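Local coordinates for protein putative fructosamine-3-kinase (Thermobifida fusca YX, PDB 3F7W) that probably acts as a kinase of the fructosamine kinase family, built on a protein-kinase-like fold, with its own substrate not established, at residues M112-A122 with A214-L223; Y145-R156 with L257-C268. One frame throughout, in Å; residues are numbered along the deposited sequence. Where two conformers were deposited one is given.

Contact 1 (M112-A122 with A214-L223); sequences MHLAGAESFGA and AHGGHREADL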
loop_
_atom_site.group_PDB
_atom_site.type_symbol
_atom_site.label_atom_id
_atom_site.label_comp_id
_atom_site.label_asym_id
_atom_site.label_seq_id
_atom_site.Cartn_x
_atom_site.Cartn_y
_atom_site.Cartn_z
HETATM N N MSE A 112 -7.600 -11.676 -2.227
HETATM C CA MSE A 112 -6.386 -10.991 -2.659
HETATM C C MSE A 112 -5.207 -11.500 -1.823
HETATM O O MSE A 112 -4.218 -11.967 -2.386
HETATM C CB MSE A 112 -6.490 -9.464 -2.502
HETATM C CG MSE A 112 -5.233 -8.709 -2.916
HETATM SE SE MSE A 112 -5.481 -6.805 -2.691
HETATM C CE MSE A 112 -4.950 -6.804 -0.810
ATOM N N HIS A 113 -5.328 -11.427 -0.504
ATOM C CA HIS A 113 -4.262 -11.894 0.391
ATOM C C HIS A 113 -3.913 -13.378 0.196
ATOM O O HIS A 113 -2.735 -13.754 0.145
ATOM C CB HIS A 113 -4.655 -11.685 1.840
ATOM C CG HIS A 113 -4.631 -10.255 2.280
ATOM N ND1 HIS A 113 -5.236 -9.832 3.439
ATOM C CD2 HIS A 113 -4.047 -9.161 1.734
ATOM C CE1 HIS A 113 -5.011 -8.542 3.601
ATOM N NE2 HIS A 113 -4.327 -8.099 2.557
ATOM N N LEU A 114 -4.940 -14.208 0.088
ATOM C CA LEU A 114 -4.760 -15.666 0.035
ATOM C C LEU A 114 -4.291 -16.211 -1.317
ATOM O O LEU A 114 -4.003 -17.404 -1.438
ATOM C CB LEU A 114 -6.028 -16.367 0.539
ATOM C CG LEU A 114 -6.041 -16.631 2.065
ATOM C CD1 LEU A 114 -5.678 -15.403 2.920
ATOM C CD2 LEU A 114 -7.388 -17.146 2.478
ATOM N N ALA A 115 -4.209 -15.362 -2.330
ATOM C CA ALA A 115 -3.464 -15.707 -3.545
ATOM C C ALA A 115 -2.044 -16.141 -3.151
ATOM O O ALA A 115 -1.456 -16.986 -3.783
ATOM C CB ALA A 115 -3.449 -14.520 -4.500
ATOM N N GLY A 116 -1.519 -15.565 -2.067
ATOM C CA GLY A 116 -0.289 -16.035 -1.462
ATOM C C GLY A 116 0.973 -15.648 -2.209
ATOM O O GLY A 116 0.939 -15.216 -3.350
ATOM N N ALA A 117 2.108 -15.805 -1.554
ATOM C CA ALA A 117 3.378 -15.420 -2.132
ATOM C C ALA A 117 4.429 -16.454 -1.780
ATOM O O ALA A 117 4.317 -17.152 -0.780
ATOM C CB ALA A 117 3.774 -14.051 -1.633
ATOM N N GLU A 118 5.449 -16.538 -2.620
ATOM C CA GLU A 118 6.508 -17.513 -2.467
ATOM C C GLU A 118 7.365 -17.145 -1.261
ATOM O O GLU A 118 7.834 -18.007 -0.536
ATOM C CB GLU A 118 7.359 -17.557 -3.741
ATOM C CG GLU A 118 6.525 -17.463 -5.046
ATOM C CD GLU A 118 6.813 -18.582 -6.034
ATOM O OE1 GLU A 118 6.925 -19.752 -5.602
ATOM O OE2 GLU A 118 6.903 -18.294 -7.248
ATOM N N SER A 119 7.530 -15.841 -1.037
ATOM C CA SER A 119 8.326 -15.338 0.071
ATOM C C SER A 119 7.802 -13.969 0.484
ATOM O O SER A 119 6.923 -13.401 -0.171
ATOM C CB SER A 119 9.789 -15.221 -0.382
ATOM O OG SER A 119 9.939 -14.113 -1.265
ATOM N N PHE A 120 8.319 -13.469 1.598
ATOM C CA PHE A 120 8.172 -12.074 1.960
ATOM C C PHE A 120 9.013 -11.245 0.987
ATOM O O PHE A 120 10.031 -11.710 0.522
ATOM C CB PHE A 120 8.585 -11.859 3.396
ATOM C CG PHE A 120 7.753 -12.642 4.363
ATOM C CD1 PHE A 120 6.490 -12.188 4.720
ATOM C CD2 PHE A 120 8.200 -13.870 4.853
ATOM C CE1 PHE A 120 5.687 -12.925 5.579
ATOM C CE2 PHE A 120 7.408 -14.613 5.730
ATOM C CZ PHE A 120 6.151 -14.143 6.093
ATOM N N GLY A 121 8.544 -10.046 0.636
ATOM C CA GLY A 121 9.217 -9.199 -0.313
ATOM C C GLY A 121 8.671 -9.381 -1.717
ATOM O O GLY A 121 7.526 -9.753 -1.899
ATOM N N ALA A 122 9.514 -9.146 -2.714
ATOM C CA ALA A 122 9.094 -9.190 -4.119
ATOM C C ALA A 122 10.308 -9.292 -5.036
ATOM O O ALA A 122 11.436 -9.132 -4.580
ATOM C CB ALA A 122 8.229 -7.984 -4.498
ATOM N N ALA A 214 3.065 -3.037 -3.269
ATOM C CA ALA A 214 2.676 -4.428 -3.150
ATOM C C ALA A 214 3.882 -5.333 -2.893
ATOM O O ALA A 214 4.959 -5.153 -3.470
ATOM C CB ALA A 214 1.882 -4.910 -4.401
ATOM N N HIS A 215 3.685 -6.315 -2.013
ATOM C CA HIS A 215 4.712 -7.308 -1.762
ATOM C C HIS A 215 4.155 -8.464 -0.973
ATOM O O HIS A 215 2.993 -8.418 -0.527
ATOM C CB HIS A 215 5.915 -6.680 -1.014
ATOM C CG HIS A 215 5.576 -6.042 0.309
ATOM N ND1 HIS A 215 5.002 -4.795 0.394
ATOM C CD2 HIS A 215 5.746 -6.460 1.589
ATOM C CE1 HIS A 215 4.850 -4.456 1.662
ATOM N NE2 HIS A 215 5.303 -5.439 2.415
ATOM N N GLY A 216 4.983 -9.500 -0.821
ATOM C CA GLY A 216 4.715 -10.582 0.119
ATOM C C GLY A 216 4.931 -10.066 1.521
ATOM O O GLY A 216 6.033 -9.639 1.866
ATOM N N GLY A 217 3.871 -10.089 2.321
ATOM C CA GLY A 217 3.879 -9.459 3.652
ATOM C C GLY A 217 2.938 -10.218 4.554
ATOM O O GLY A 217 2.303 -11.193 4.123
ATOM N N HIS A 218 2.844 -9.788 5.803
ATOM C CA HIS A 218 1.870 -10.348 6.699
ATOM C C HIS A 218 0.532 -9.717 6.385
ATOM O O HIS A 218 0.412 -8.499 6.339
ATOM C CB HIS A 218 2.268 -10.089 8.155
ATOM C CG HIS A 218 1.650 -11.043 9.114
ATOM N ND1 HIS A 218 0.282 -11.215 9.219
ATOM C CD2 HIS A 218 2.214 -11.906 9.989
ATOM C CE1 HIS A 218 0.035 -12.122 10.152
ATOM N NE2 HIS A 218 1.189 -12.550 10.640
ATOM N N ARG A 219 -0.484 -10.543 6.181
ATOM C CA ARG A 219 -1.814 -10.013 5.840
ATOM C C ARG A 219 -2.371 -9.073 6.918
ATOM O O ARG A 219 -3.122 -8.174 6.607
ATOM C CB ARG A 219 -2.791 -11.140 5.540
ATOM C CG ARG A 219 -3.091 -12.105 6.681
ATOM C CD ARG A 219 -3.446 -13.508 6.121
ATOM N NE ARG A 219 -3.957 -14.431 7.140
ATOM C CZ ARG A 219 -5.245 -14.709 7.370
ATOM N NH1 ARG A 219 -6.218 -14.132 6.693
ATOM N NH2 ARG A 219 -5.572 -15.574 8.330
ATOM N N GLU A 220 -1.984 -9.283 8.184
ATOM C CA GLU A 220 -2.368 -8.374 9.271
ATOM C C GLU A 220 -1.922 -6.931 9.026
ATOM O O GLU A 220 -2.566 -6.021 9.508
ATOM C CB GLU A 220 -1.903 -8.891 10.634
ATOM C CG GLU A 220 -2.698 -10.161 11.101
ATOM C CD GLU A 220 -2.195 -10.781 12.404
ATOM O OE1 GLU A 220 -1.644 -10.063 13.277
ATOM O OE2 GLU A 220 -2.384 -11.997 12.561
ATOM N N ALA A 221 -0.847 -6.726 8.245
ATOM C CA ALA A 221 -0.367 -5.390 7.907
ATOM C C ALA A 221 -1.462 -4.561 7.264
ATOM O O ALA A 221 -1.713 -3.429 7.669
ATOM C CB ALA A 221 0.882 -5.455 6.974
ATOM N N ASP A 222 -2.122 -5.116 6.257
ATOM C CA ASP A 222 -3.134 -4.338 5.512
ATOM C C ASP A 222 -4.314 -3.980 6.412
ATOM O O ASP A 222 -4.804 -2.856 6.411
ATOM C CB ASP A 222 -3.638 -5.121 4.279
ATOM C CG ASP A 222 -2.713 -4.983 3.028
ATOM O OD1 ASP A 222 -1.727 -4.209 3.019
ATOM O OD2 ASP A 222 -3.004 -5.687 2.029
ATOM N N LEU A 223 -4.767 -4.951 7.196
ATOM C CA LEU A 223 -5.886 -4.726 8.110
ATOM C C LEU A 223 -5.514 -3.735 9.211
ATOM O O LEU A 223 -6.354 -2.962 9.659
ATOM C CB LEU A 223 -6.378 -6.050 8.695
ATOM C CG LEU A 223 -7.437 -6.801 7.864
ATOM C CD1 LEU A 223 -7.124 -6.736 6.390
ATOM C CD2 LEU A 223 -7.553 -8.236 8.334
#
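His-215 lays its CB against the carbonyl of Gly-121, and the next residue fixes the backbone register: Gly-216 N donates to Gly-121 O at 2.8 Å, and Gly-121 N returns a bond to Gly-216 O, also 2.8 Å, a single antiparallel hydrogen-bonded bridge. A side chain on Gly-216 would collide with Ser-119 O, 3.6 Å from Gly-216 CA. Gly-217 CA then meets the edge of the Phe-120 ring, 3.9 Å from CD1. At the start of helix 219-229, Arg-219 sets its CB over one face of the His-113 ring, 3.5 Å from ND1, and sends its guanidinium on to Glu-186 and Pro-246 O. The ring points there with CG anti to the His-113 carbonyl carbon (chi1 -73°), its ND1 hydrogen-bonded to Tyr-241 OH. One turn later Asp-222 OD2 accepts from His-113 NE2 (2.8 Å, N-H...O 160°), nearly in the imidazole plane but on the anti side of the carboxylate. Asp-222 also accepts from the backbone of His-192 and Gly-193, consistent with the helix-F aspartate of protein kinases, which grips the catalytic loop. With an alanine in place of His-113, Asp-222 OD2 and Tyr-241 OH would probably each lose a partner, and a gap would open beside Arg-219 CB.

Contact 2 (Y145-R156 with L257-C268); sequences YAEQRILPYLRR and LHQLHPLLVHVC
Three hydrogen bonds tie Tyr-145 and Arg-149 to the start of 257-268, where the two helices run nearly alongside (segment axes 8.8 Å apart, 25° between their directions). Tyr-145 OH donates to Leu-257 O at 2.7 Å, in the carbonyl plane, and accepts from His-261 N at 3.1 Å. His-261 ND1 in turn donates to Arg-149 O at 2.7 Å, on a carbonyl lone pair; the ring reaches that oxygen with CG anti to the His-261 backbone N (chi1 163°). The two side chains thus bond to backbone groups, His-261 N and Arg-149 O, that lack their usual helical partners; Tyr-153 N, just after Pro-152, makes a weak bond to Ile-150 O instead. Farther along, a water links the helices, accepting from Arg-156 NE at 2.8 Å and bonding weakly to Cys-268 O.

Ring faces supply the CH-pi contacts. Arg-149 CD sits over His-261, 3.8 Å from the centroid, and Val-265 CG2 lies over the centre of the Tyr-153 ring at 3.9 Å. Tyr-153 and His-261 themselves meet obliquely, planes 65° apart.

In the apolar packing, Ile-150 CG2 meets Leu-264 CD1 at 3.7 Å, approaching at about a right angle, while Leu-154 presses on the other branch, CD2.

Tyr-145, Tyr-153 and His-261 are knobs in holes of the facing helix, in a near-parallel pair consistent with the C-terminal lobe of a kinase-like fold. Helix 275-286 packs on Leu-260 and Leu-264, helix 219-229 on His-258, and strand 131-133 on Tyr-153 and Cys-268.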
loop_
_atom_site.group_PDB
_atom_site.type_symbol
_atom_site.label_atom_id
_atom_site.label_comp_id
_atom_site.label_asym_id
_atom_site.label_seq_id
_atom_site.Cartn_x
_atom_site.Cartn_y
_atom_site.Cartn_z
ATOM N N TYR A 145 10.574 -8.096 8.736
ATOM C CA TYR A 145 9.942 -6.890 9.244
ATOM C C TYR A 145 10.976 -5.980 9.917
ATOM O O TYR A 145 11.080 -4.803 9.588
ATOM C CB TYR A 145 8.850 -7.265 10.228
ATOM C CG TYR A 145 7.920 -6.133 10.597
ATOM C CD1 TYR A 145 7.166 -5.490 9.628
ATOM C CD2 TYR A 145 7.759 -5.734 11.922
ATOM C CE1 TYR A 145 6.268 -4.463 9.969
ATOM C CE2 TYR A 145 6.868 -4.721 12.269
ATOM C CZ TYR A 145 6.129 -4.079 11.284
ATOM O OH TYR A 145 5.250 -3.063 11.604
ATOM N N ALA A 146 11.771 -6.553 10.822
ATOM C CA ALA A 146 12.801 -5.793 11.535
ATOM C C ALA A 146 13.778 -5.136 10.557
ATOM O O ALA A 146 13.962 -3.919 10.581
ATOM C CB ALA A 146 13.535 -6.671 12.545
ATOM N N GLU A 147 14.352 -5.925 9.661
ATOM C CA GLU A 147 15.498 -5.492 8.860
ATOM C C GLU A 147 15.101 -4.688 7.616
ATOM O O GLU A 147 15.847 -3.796 7.183
ATOM C CB GLU A 147 16.316 -6.698 8.424
ATOM C CG GLU A 147 16.871 -7.518 9.586
ATOM C CD GLU A 147 17.417 -8.860 9.157
ATOM O OE1 GLU A 147 17.868 -8.977 8.017
ATOM O OE2 GLU A 147 17.444 -9.800 9.973
ATOM N N GLN A 148 13.937 -5.007 7.064
ATOM C CA GLN A 148 13.450 -4.392 5.811
ATOM C C GLN A 148 12.230 -3.467 5.936
ATOM O O GLN A 148 11.956 -2.693 5.007
ATOM C CB GLN A 148 13.185 -5.497 4.769
ATOM C CG GLN A 148 14.500 -6.206 4.429
ATOM C CD GLN A 148 14.381 -7.406 3.501
ATOM O OE1 GLN A 148 15.162 -8.336 3.653
ATOM N NE2 GLN A 148 13.441 -7.380 2.516
ATOM N N ARG A 149 11.497 -3.542 7.050
ATOM C CA ARG A 149 10.319 -2.698 7.244
ATOM C C ARG A 149 10.414 -1.701 8.408
ATOM O O ARG A 149 9.691 -0.694 8.414
ATOM C CB ARG A 149 9.046 -3.553 7.342
ATOM C CG ARG A 149 8.683 -4.318 6.015
ATOM C CD ARG A 149 8.251 -3.356 4.921
ATOM N NE ARG A 149 8.010 -3.982 3.637
ATOM C CZ ARG A 149 8.953 -4.255 2.731
ATOM N NH1 ARG A 149 10.233 -3.994 2.975
ATOM N NH2 ARG A 149 8.614 -4.799 1.571
ATOM N N ILE A 150 11.301 -1.966 9.375
ATOM C CA ILE A 150 11.433 -1.106 10.555
ATOM C C ILE A 150 12.758 -0.351 10.567
ATOM O O ILE A 150 12.762 0.885 10.575
ATOM C CB ILE A 150 11.260 -1.897 11.884
ATOM C CG1 ILE A 150 9.868 -2.546 11.954
ATOM C CG2 ILE A 150 11.476 -0.950 13.118
ATOM C CD1 ILE A 150 8.709 -1.551 11.882
ATOM N N LEU A 151 13.869 -1.083 10.593
ATOM C CA LEU A 151 15.169 -0.453 10.867
ATOM C C LEU A 151 15.529 0.662 9.866
ATOM O O LEU A 151 15.994 1.732 10.272
ATOM C CB LEU A 151 16.286 -1.503 10.967
ATOM C CG LEU A 151 16.322 -2.301 12.278
ATOM C CD1 LEU A 151 17.344 -3.478 12.269
ATOM C CD2 LEU A 151 16.629 -1.368 13.444
ATOM N N PRO A 152 15.343 0.420 8.562
ATOM C CA PRO A 152 15.728 1.478 7.620
ATOM C C PRO A 152 15.042 2.840 7.874
ATOM O O PRO A 152 15.709 3.881 7.810
ATOM C CB PRO A 152 15.403 0.865 6.242
ATOM C CG PRO A 152 15.405 -0.592 6.464
ATOM C CD PRO A 152 14.871 -0.785 7.865
ATOM N N TYR A 153 13.754 2.829 8.221
ATOM C CA TYR A 153 12.985 4.068 8.434
ATOM C C TYR A 153 13.270 4.643 9.822
ATOM O O TYR A 153 13.267 5.848 10.004
ATOM C CB TYR A 153 11.474 3.804 8.245
ATOM C CG TYR A 153 11.255 3.138 6.906
ATOM C CD1 TYR A 153 11.436 3.866 5.730
ATOM C CD2 TYR A 153 10.993 1.782 6.802
ATOM C CE1 TYR A 153 11.310 3.263 4.481
ATOM C CE2 TYR A 153 10.854 1.157 5.544
ATOM C CZ TYR A 153 11.037 1.919 4.394
ATOM O OH TYR A 153 10.957 1.362 3.147
ATOM N N LEU A 154 13.497 3.769 10.792
ATOM C CA LEU A 154 13.931 4.204 12.130
ATOM C C LEU A 154 15.251 4.990 12.067
ATOM O O LEU A 154 15.366 6.089 12.634
ATOM C CB LEU A 154 14.061 3.002 13.066
ATOM C CG LEU A 154 14.429 3.284 14.534
ATOM C CD1 LEU A 154 13.268 4.060 15.203
ATOM C CD2 LEU A 154 14.689 1.950 15.265
ATOM N N ARG A 155 16.238 4.435 11.364
ATOM C CA ARG A 155 17.532 5.092 11.213
ATOM C C ARG A 155 17.403 6.399 10.444
ATOM O O ARG A 155 18.017 7.399 10.806
ATOM C CB ARG A 155 18.551 4.182 10.514
ATOM C CG ARG A 155 18.800 2.838 11.208
ATOM C CD ARG A 155 19.511 2.982 12.541
ATOM N NE ARG A 155 19.599 1.688 13.224
ATOM C CZ ARG A 155 19.197 1.434 14.467
ATOM N NH1 ARG A 155 18.685 2.382 15.235
ATOM N NH2 ARG A 155 19.340 0.206 14.955
ATOM N N ARG A 156 16.589 6.398 9.396
ATOM C CA ARG A 156 16.395 7.603 8.601
ATOM C C ARG A 156 15.765 8.728 9.438
ATOM O O ARG A 156 16.231 9.860 9.398
ATOM C CB ARG A 156 15.525 7.306 7.381
ATOM C CG ARG A 156 15.437 8.466 6.450
ATOM C CD ARG A 156 14.520 8.178 5.291
ATOM N NE ARG A 156 14.394 9.386 4.499
ATOM C CZ ARG A 156 15.264 9.771 3.567
ATOM N NH1 ARG A 156 16.335 9.041 3.294
ATOM N NH2 ARG A 156 15.057 10.905 2.908
ATOM N N LEU A 257 1.774 -3.577 16.593
ATOM C CA LEU A 257 3.016 -4.121 16.040
ATOM C C LEU A 257 3.068 -3.861 14.557
ATOM O O LEU A 257 4.066 -3.361 14.033
ATOM C CB LEU A 257 3.119 -5.627 16.315
ATOM C CG LEU A 257 4.311 -6.374 15.704
ATOM C CD1 LEU A 257 5.615 -5.884 16.278
ATOM C CD2 LEU A 257 4.133 -7.891 15.902
ATOM N N HIS A 258 1.965 -4.183 13.886
ATOM C CA HIS A 258 1.867 -4.033 12.433
ATOM C C HIS A 258 1.730 -2.604 11.922
ATOM O O HIS A 258 1.848 -2.377 10.714
ATOM C CB HIS A 258 0.726 -4.880 11.891
ATOM C CG HIS A 258 1.002 -6.345 11.961
ATOM N ND1 HIS A 258 1.898 -6.966 11.123
ATOM C CD2 HIS A 258 0.525 -7.308 12.785
ATOM C CE1 HIS A 258 1.962 -8.248 11.422
ATOM N NE2 HIS A 258 1.142 -8.483 12.431
ATOM N N GLN A 259 1.464 -1.668 12.835
ATOM C CA GLN A 259 1.372 -0.261 12.525
ATOM C C GLN A 259 2.712 0.468 12.645
ATOM O O GLN A 259 2.825 1.626 12.247
ATOM C CB GLN A 259 0.330 0.405 13.442
ATOM C CG GLN A 259 -1.096 -0.052 13.131
ATOM C CD GLN A 259 -2.167 0.484 14.063
ATOM O OE1 GLN A 259 -1.886 0.865 15.201
ATOM N NE2 GLN A 259 -3.420 0.455 13.602
ATOM N N LEU A 260 3.729 -0.202 13.168
ATOM C CA LEU A 260 5.020 0.452 13.367
ATOM C C LEU A 260 5.685 0.841 12.050
ATOM O O LEU A 260 6.214 1.946 11.928
ATOM C CB LEU A 260 5.947 -0.410 14.232
ATOM C CG LEU A 260 5.466 -0.608 15.682
ATOM C CD1 LEU A 260 6.430 -1.539 16.438
ATOM C CD2 LEU A 260 5.287 0.714 16.434
ATOM N N HIS A 261 5.615 -0.040 11.052
ATOM C CA HIS A 261 6.218 0.255 9.748
ATOM C C HIS A 261 5.596 1.523 9.137
ATOM O O HIS A 261 6.322 2.470 8.851
ATOM C CB HIS A 261 6.096 -0.945 8.784
ATOM C CG HIS A 261 6.321 -0.579 7.355
ATOM N ND1 HIS A 261 7.553 -0.152 6.881
ATOM C CD2 HIS A 261 5.473 -0.549 6.298
ATOM C CE1 HIS A 261 7.443 0.124 5.589
ATOM N NE2 HIS A 261 6.193 -0.102 5.214
ATOM N N PRO A 262 4.254 1.549 8.921
ATOM C CA PRO A 262 3.680 2.767 8.325
ATOM C C PRO A 262 3.931 3.993 9.142
ATOM O O PRO A 262 4.136 5.061 8.566
ATOM C CB PRO A 262 2.171 2.469 8.257
ATOM C CG PRO A 262 1.947 1.322 9.146
ATOM C CD PRO A 262 3.223 0.525 9.112
ATOM N N LEU A 263 3.915 3.877 10.475
ATOM C CA LEU A 263 4.150 5.062 11.293
ATOM C C LEU A 263 5.569 5.644 11.151
ATOM O O LEU A 263 5.750 6.884 11.130
ATOM C CB LEU A 263 3.797 4.815 12.775
ATOM C CG LEU A 263 2.273 4.785 13.015
ATOM C CD1 LEU A 263 1.969 4.199 14.412
ATOM C CD2 LEU A 263 1.598 6.205 12.799
ATOM N N LEU A 264 6.562 4.768 11.064
ATOM C CA LEU A 264 7.931 5.199 10.793
ATOM C C LEU A 264 8.098 5.844 9.409
ATOM O O LEU A 264 8.820 6.837 9.262
ATOM C CB LEU A 264 8.902 4.033 10.954
ATOM C CG LEU A 264 9.143 3.631 12.413
ATOM C CD1 LEU A 264 9.756 2.222 12.453
ATOM C CD2 LEU A 264 10.054 4.654 13.155
ATOM N N VAL A 265 7.419 5.293 8.414
ATOM C CA VAL A 265 7.404 5.917 7.094
ATOM C C VAL A 265 6.795 7.315 7.174
ATOM O O VAL A 265 7.322 8.244 6.579
ATOM C CB VAL A 265 6.671 5.032 6.059
ATOM C CG1 VAL A 265 6.497 5.781 4.707
ATOM C CG2 VAL A 265 7.463 3.748 5.858
ATOM N N HIS A 266 5.718 7.476 7.937
ATOM C CA HIS A 266 5.052 8.787 8.034
ATOM C C HIS A 266 5.964 9.821 8.705
ATOM O O HIS A 266 6.053 10.981 8.269
ATOM C CB HIS A 266 3.703 8.670 8.733
ATOM C CG HIS A 266 2.785 7.699 8.067
ATOM N ND1 HIS A 266 2.805 7.476 6.701
ATOM C CD2 HIS A 266 1.838 6.870 8.571
ATOM C CE1 HIS A 266 1.930 6.533 6.401
ATOM N NE2 HIS A 266 1.313 6.165 7.510
ATOM N N VAL A 267 6.660 9.390 9.750
ATOM C CA VAL A 267 7.583 10.272 10.450
ATOM C C VAL A 267 8.698 10.659 9.475
ATOM O O VAL A 267 9.082 11.828 9.392
ATOM C CB VAL A 267 8.129 9.646 11.742
ATOM C CG1 VAL A 267 9.256 10.545 12.344
ATOM C CG2 VAL A 267 7.005 9.533 12.764
ATOM N N CYS A 268 9.156 9.700 8.673
ATOM C CA CYS A 268 10.162 10.018 7.640
ATOM C C CYS A 268 9.700 11.035 6.621
ATOM O O CYS A 268 10.419 11.974 6.330
ATOM C CB CYS A 268 10.625 8.764 6.913
ATOM S SG CYS A 268 11.726 7.741 7.917
HETATM O O HOH W 1 12.059 10.980 4.308
#

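How the contacts relate
The segments alternate along the chain: 112-122, 145-156, 214-223, 257-268, so the two long connections cross, and neither contact closes before the other begins. Their centres lie about 17 Å apart, both in the largely helical part of the molecule that follows the five-stranded antiparallel sheet, consistent with the C-terminal lobe of a kinase-like fold. Contact 1 joins the end of helix 99-114 and its following loop to the loop 214-218 and the start of helix 219-229; contact 2 pairs helices 141-159 and 251-270. They abut directly: His-218 CG lies 3.6 Å from His-258 CE1, and His-215 NE2 packs 3.3 Å from Arg-149 NE. The turn before helix 219-229 therefore lies against the 141-159/251-270 pair.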